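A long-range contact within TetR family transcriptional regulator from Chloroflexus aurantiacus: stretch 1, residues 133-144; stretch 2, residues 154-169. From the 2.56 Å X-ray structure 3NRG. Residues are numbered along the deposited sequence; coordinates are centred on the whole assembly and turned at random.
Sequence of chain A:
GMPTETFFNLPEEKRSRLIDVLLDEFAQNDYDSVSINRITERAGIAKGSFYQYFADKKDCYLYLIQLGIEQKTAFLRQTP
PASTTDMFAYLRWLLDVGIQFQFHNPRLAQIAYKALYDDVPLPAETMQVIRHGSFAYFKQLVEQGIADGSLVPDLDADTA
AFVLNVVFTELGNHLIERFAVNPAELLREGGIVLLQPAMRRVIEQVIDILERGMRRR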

# COMPACT_ATOMS: atom_id res chain seq x y z
N GLY A 133 -9.70 -7.10 -2.18
CA GLY A 133 -10.37 -5.81 -2.36
C GLY A 133 -10.12 -5.16 -3.70
O GLY A 133 -11.07 -4.83 -4.42
N SER A 134 -8.83 -4.95 -4.05
CA SER A 134 -8.44 -4.31 -5.32
C SER A 134 -8.85 -5.13 -6.56
O SER A 134 -9.38 -4.57 -7.52
CB SER A 134 -6.95 -3.98 -5.34
OG SER A 134 -6.16 -5.09 -4.95
N PHE A 135 -8.67 -6.47 -6.51
CA PHE A 135 -9.07 -7.38 -7.59
C PHE A 135 -10.57 -7.24 -7.90
O PHE A 135 -10.96 -7.16 -9.08
CB PHE A 135 -8.74 -8.85 -7.23
CG PHE A 135 -9.22 -9.87 -8.25
CD1 PHE A 135 -10.50 -10.42 -8.15
CD2 PHE A 135 -8.40 -10.30 -9.28
CE1 PHE A 135 -10.96 -11.34 -9.10
CE2 PHE A 135 -8.85 -11.23 -10.22
CZ PHE A 135 -10.13 -11.74 -10.12
N ALA A 136 -11.42 -7.22 -6.85
CA ALA A 136 -12.87 -7.08 -6.97
C ALA A 136 -13.26 -5.75 -7.63
O ALA A 136 -14.21 -5.72 -8.43
CB ALA A 136 -13.53 -7.20 -5.61
N TYR A 137 -12.51 -4.66 -7.33
CA TYR A 137 -12.76 -3.35 -7.93
C TYR A 137 -12.42 -3.33 -9.43
O TYR A 137 -13.22 -2.84 -10.23
CB TYR A 137 -11.99 -2.24 -7.17
CG TYR A 137 -12.26 -0.84 -7.69
CD1 TYR A 137 -13.51 -0.24 -7.53
CD2 TYR A 137 -11.25 -0.09 -8.29
CE1 TYR A 137 -13.76 1.04 -8.00
CE2 TYR A 137 -11.48 1.20 -8.75
CZ TYR A 137 -12.75 1.76 -8.62
OH TYR A 137 -12.98 3.04 -9.06
N PHE A 138 -11.26 -3.92 -9.81
CA PHE A 138 -10.86 -4.02 -11.22
C PHE A 138 -11.83 -4.86 -12.03
O PHE A 138 -12.16 -4.48 -13.15
CB PHE A 138 -9.43 -4.58 -11.35
CG PHE A 138 -8.35 -3.68 -10.81
CD1 PHE A 138 -8.21 -2.37 -11.28
CD2 PHE A 138 -7.40 -4.15 -9.91
CE1 PHE A 138 -7.19 -1.54 -10.80
CE2 PHE A 138 -6.39 -3.32 -9.43
CZ PHE A 138 -6.29 -2.02 -9.88
N LYS A 139 -12.34 -5.97 -11.44
CA LYS A 139 -13.33 -6.84 -12.10
C LYS A 139 -14.62 -6.05 -12.40
O LYS A 139 -15.17 -6.17 -13.50
CB LYS A 139 -13.63 -8.07 -11.24
CG LYS A 139 -14.34 -9.19 -11.99
CD LYS A 139 -14.66 -10.37 -11.09
CE LYS A 139 -15.45 -11.43 -11.82
NZ LYS A 139 -15.76 -12.58 -10.93
N GLN A 140 -15.05 -5.20 -11.45
CA GLN A 140 -16.23 -4.34 -11.61
C GLN A 140 -16.01 -3.35 -12.77
O GLN A 140 -16.90 -3.18 -13.59
CB GLN A 140 -16.52 -3.59 -10.29
CG GLN A 140 -17.85 -2.82 -10.28
CD GLN A 140 -18.02 -1.98 -9.02
OE1 GLN A 140 -17.56 -2.34 -7.92
NE2 GLN A 140 -18.71 -0.86 -9.15
N LEU A 141 -14.80 -2.73 -12.84
CA LEU A 141 -14.45 -1.77 -13.91
C LEU A 141 -14.42 -2.44 -15.28
O LEU A 141 -14.90 -1.85 -16.26
CB LEU A 141 -13.09 -1.09 -13.64
CG LEU A 141 -13.00 -0.17 -12.42
CD1 LEU A 141 -11.59 0.33 -12.24
CD2 LEU A 141 -13.94 1.01 -12.55
N VAL A 142 -13.84 -3.66 -15.37
CA VAL A 142 -13.76 -4.42 -16.63
C VAL A 142 -15.16 -4.84 -17.09
O VAL A 142 -15.48 -4.70 -18.27
CB VAL A 142 -12.76 -5.61 -16.54
CG1 VAL A 142 -12.80 -6.46 -17.81
CG2 VAL A 142 -11.35 -5.13 -16.28
N GLU A 143 -16.02 -5.31 -16.14
CA GLU A 143 -17.41 -5.69 -16.46
C GLU A 143 -18.20 -4.51 -16.99
O GLU A 143 -18.99 -4.67 -17.93
CB GLU A 143 -18.10 -6.31 -15.23
CG GLU A 143 -17.76 -7.77 -15.03
CD GLU A 143 -18.11 -8.36 -13.68
OE1 GLU A 143 -18.11 -7.61 -12.68
OE2 GLU A 143 -18.30 -9.60 -13.61
N GLN A 144 -17.94 -3.29 -16.44
CA GLN A 144 -18.56 -2.04 -16.90
C GLN A 144 -18.12 -1.70 -18.33
O GLN A 144 -18.95 -1.36 -19.17
CB GLN A 144 -18.23 -0.88 -15.95
CG GLN A 144 -19.11 -0.84 -14.70
CD GLN A 144 -18.72 0.26 -13.73
OE1 GLN A 144 -18.02 1.22 -14.07
NE2 GLN A 144 -19.17 0.15 -12.50
N ASP A 154 -15.45 -10.57 -26.01
CA ASP A 154 -15.16 -11.93 -25.49
C ASP A 154 -14.19 -11.94 -24.28
O ASP A 154 -13.84 -13.01 -23.79
CB ASP A 154 -14.63 -12.83 -26.63
CG ASP A 154 -13.43 -12.25 -27.34
OD1 ASP A 154 -12.29 -12.44 -26.84
OD2 ASP A 154 -13.62 -11.57 -28.37
N LEU A 155 -13.79 -10.75 -23.80
CA LEU A 155 -12.84 -10.61 -22.69
C LEU A 155 -13.37 -11.21 -21.38
O LEU A 155 -14.52 -10.95 -21.01
CB LEU A 155 -12.47 -9.12 -22.49
CG LEU A 155 -11.32 -8.80 -21.53
CD1 LEU A 155 -9.99 -9.26 -22.08
CD2 LEU A 155 -11.25 -7.32 -21.24
N ASP A 156 -12.54 -12.02 -20.70
CA ASP A 156 -12.89 -12.58 -19.40
C ASP A 156 -12.53 -11.56 -18.33
O ASP A 156 -11.36 -11.20 -18.19
CB ASP A 156 -12.15 -13.90 -19.17
CG ASP A 156 -12.55 -14.59 -17.87
OD1 ASP A 156 -13.58 -15.29 -17.87
OD2 ASP A 156 -11.82 -14.42 -16.87
N ALA A 157 -13.55 -11.03 -17.62
CA ALA A 157 -13.39 -9.99 -16.60
C ALA A 157 -12.45 -10.41 -15.47
O ALA A 157 -11.62 -9.60 -15.04
CB ALA A 157 -14.74 -9.59 -16.03
N ASP A 158 -12.56 -11.67 -15.01
CA ASP A 158 -11.71 -12.21 -13.94
C ASP A 158 -10.22 -12.20 -14.36
O ASP A 158 -9.36 -11.77 -13.59
CB ASP A 158 -12.17 -13.62 -13.56
CG ASP A 158 -11.45 -14.19 -12.35
OD1 ASP A 158 -10.28 -14.59 -12.50
OD2 ASP A 158 -12.07 -14.28 -11.28
N THR A 159 -9.94 -12.65 -15.60
CA THR A 159 -8.59 -12.71 -16.16
C THR A 159 -7.99 -11.30 -16.30
O THR A 159 -6.85 -11.07 -15.91
CB THR A 159 -8.60 -13.49 -17.49
OG1 THR A 159 -9.17 -14.78 -17.27
CG2 THR A 159 -7.23 -13.64 -18.09
N ALA A 160 -8.78 -10.35 -16.85
CA ALA A 160 -8.35 -8.95 -17.02
C ALA A 160 -8.09 -8.29 -15.65
O ALA A 160 -7.13 -7.53 -15.52
CB ALA A 160 -9.40 -8.17 -17.79
N ALA A 161 -8.93 -8.61 -14.63
CA ALA A 161 -8.77 -8.10 -13.27
C ALA A 161 -7.49 -8.64 -12.64
O ALA A 161 -6.79 -7.90 -11.95
CB ALA A 161 -9.96 -8.48 -12.42
N PHE A 162 -7.15 -9.92 -12.92
CA PHE A 162 -5.92 -10.54 -12.44
C PHE A 162 -4.69 -9.79 -12.97
O PHE A 162 -3.79 -9.47 -12.20
CB PHE A 162 -5.87 -12.04 -12.84
CG PHE A 162 -4.47 -12.62 -12.86
CD1 PHE A 162 -3.82 -12.95 -11.67
CD2 PHE A 162 -3.78 -12.80 -14.05
CE1 PHE A 162 -2.52 -13.44 -11.68
CE2 PHE A 162 -2.48 -13.28 -14.06
CZ PHE A 162 -1.85 -13.59 -12.87
N VAL A 163 -4.67 -9.51 -14.29
CA VAL A 163 -3.56 -8.79 -14.95
C VAL A 163 -3.42 -7.37 -14.38
O VAL A 163 -2.30 -6.95 -14.07
CB VAL A 163 -3.72 -8.78 -16.51
CG1 VAL A 163 -2.62 -7.97 -17.18
CG2 VAL A 163 -3.75 -10.21 -17.06
N LEU A 164 -4.54 -6.64 -14.20
CA LEU A 164 -4.52 -5.29 -13.63
C LEU A 164 -4.02 -5.31 -12.18
O LEU A 164 -3.13 -4.52 -11.82
CB LEU A 164 -5.91 -4.65 -13.71
CG LEU A 164 -6.44 -4.29 -15.11
CD1 LEU A 164 -7.93 -4.07 -15.09
CD2 LEU A 164 -5.74 -3.07 -15.67
N ASN A 165 -4.54 -6.24 -11.36
CA ASN A 165 -4.17 -6.37 -9.95
C ASN A 165 -2.67 -6.65 -9.74
O ASN A 165 -2.06 -5.99 -8.91
CB ASN A 165 -5.02 -7.42 -9.24
CG ASN A 165 -4.81 -7.47 -7.74
OD1 ASN A 165 -5.07 -6.50 -7.02
ND2 ASN A 165 -4.34 -8.60 -7.25
N VAL A 166 -2.08 -7.59 -10.51
CA VAL A 166 -0.65 -7.92 -10.37
C VAL A 166 0.26 -6.78 -10.80
O VAL A 166 1.29 -6.55 -10.18
CB VAL A 166 -0.24 -9.29 -10.99
CG1 VAL A 166 -0.96 -10.44 -10.30
CG2 VAL A 166 -0.48 -9.32 -12.51
N VAL A 167 -0.14 -6.03 -11.84
CA VAL A 167 0.63 -4.89 -12.33
C VAL A 167 0.61 -3.76 -11.30
O VAL A 167 1.67 -3.29 -10.88
CB VAL A 167 0.12 -4.41 -13.72
CG1 VAL A 167 0.67 -3.04 -14.07
CG2 VAL A 167 0.46 -5.43 -14.81
N PHE A 168 -0.60 -3.37 -10.84
CA PHE A 168 -0.78 -2.31 -9.84
C PHE A 168 -0.07 -2.61 -8.50
O PHE A 168 0.44 -1.70 -7.85
CB PHE A 168 -2.29 -2.04 -9.60
CG PHE A 168 -2.93 -1.09 -10.57
CD1 PHE A 168 -3.05 -1.41 -11.92
CD2 PHE A 168 -3.48 0.11 -10.14
CE1 PHE A 168 -3.65 -0.53 -12.82
CE2 PHE A 168 -4.10 0.99 -11.04
CZ PHE A 168 -4.17 0.67 -12.37
N THR A 169 -0.04 -3.89 -8.11
CA THR A 169 0.59 -4.32 -6.87
C THR A 169 2.12 -4.24 -6.94
O THR A 169 2.76 -3.91 -5.93
CB THR A 169 0.10 -5.75 -6.53
OG1 THR A 169 -1.31 -5.71 -6.31
CG2 THR A 169 0.79 -6.33 -5.32

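A single hydrogen bond links the two stretches: Ser 134 OG donates to Asn 165 OD1 at 2.7 Å. The serine side chain, chi1 in the p well, leaves its helix toward the second one, while Asn 165 starts sideways and brings its amide back across with chi1 t. Both side chains are short, and the bond lies beside a close approach of the backbones, where Phe 135 CA and Asn 165 CA are 5.5 Å apart. A further polar approach is looser. Lys 139, extended with all four chi angles t, places NZ 4.1 Å from Asp 158 OD2, too far for a salt bridge but near enough for the opposite charges to favour each other at the margin of the contact.

Within the second stretch, Asp 156 caps the helix that follows: its OD2 accepts from Thr 159 N at 2.9 Å and from Thr 159 OG1 at 2.7 Å. This fixes the first turn, from which Ala 157 and Asp 158 reach the first stretch.

Most of the 697 Å² buried between the stretches comes from packing. The helix axes approach to 8.2 Å at an angle of 128°, and the small side chain of Ala 161 suits the tight spacing: Ala 161 CA lies 4.9 Å from Lys 139 CA, and Ala 161 CB is 3.6 Å from Lys 139 N. The same methyl covers one face of the Phe 135 ring, with CB 4.0 Å from the ring centroid in a CH-pi contact. Phe 135 leaves its helix sideways, but chi1 t carries the ring to the second helix, where CZ at the ring edge lies 3.4 Å from Asp 158 OD2.

Phe 138 is the central knob, buried and directed toward a hole formed by Ala 161, Leu 164, Asn 165 and Phe 168. Leu 164 CB sits over one face of its ring, 4.0 Å from the centroid. The ring's edge meets the face of Phe 168, with planes at 60° and Phe 138 CZ 3.5 Å from Phe 168 CD2. A flat aromatic side chain can thus use both face and edge in one pocket.

One turn further along, buried Val 142 fills a smaller apolar site. Its CG1 lies 3.8 Å from Ala 160 CB and 3.9 Å from Leu 155 CD2, and its CG2 meets Leu 164 CD1 at 3.8 Å. Both methyls of Val 142 lie against Ala 160, CG1 also reaching Leu 155 and CG2 Leu 164. Beside it, the aliphatic part of exposed Glu 143 closes the packing, its CG 3.7 Å from Ala 157 CB.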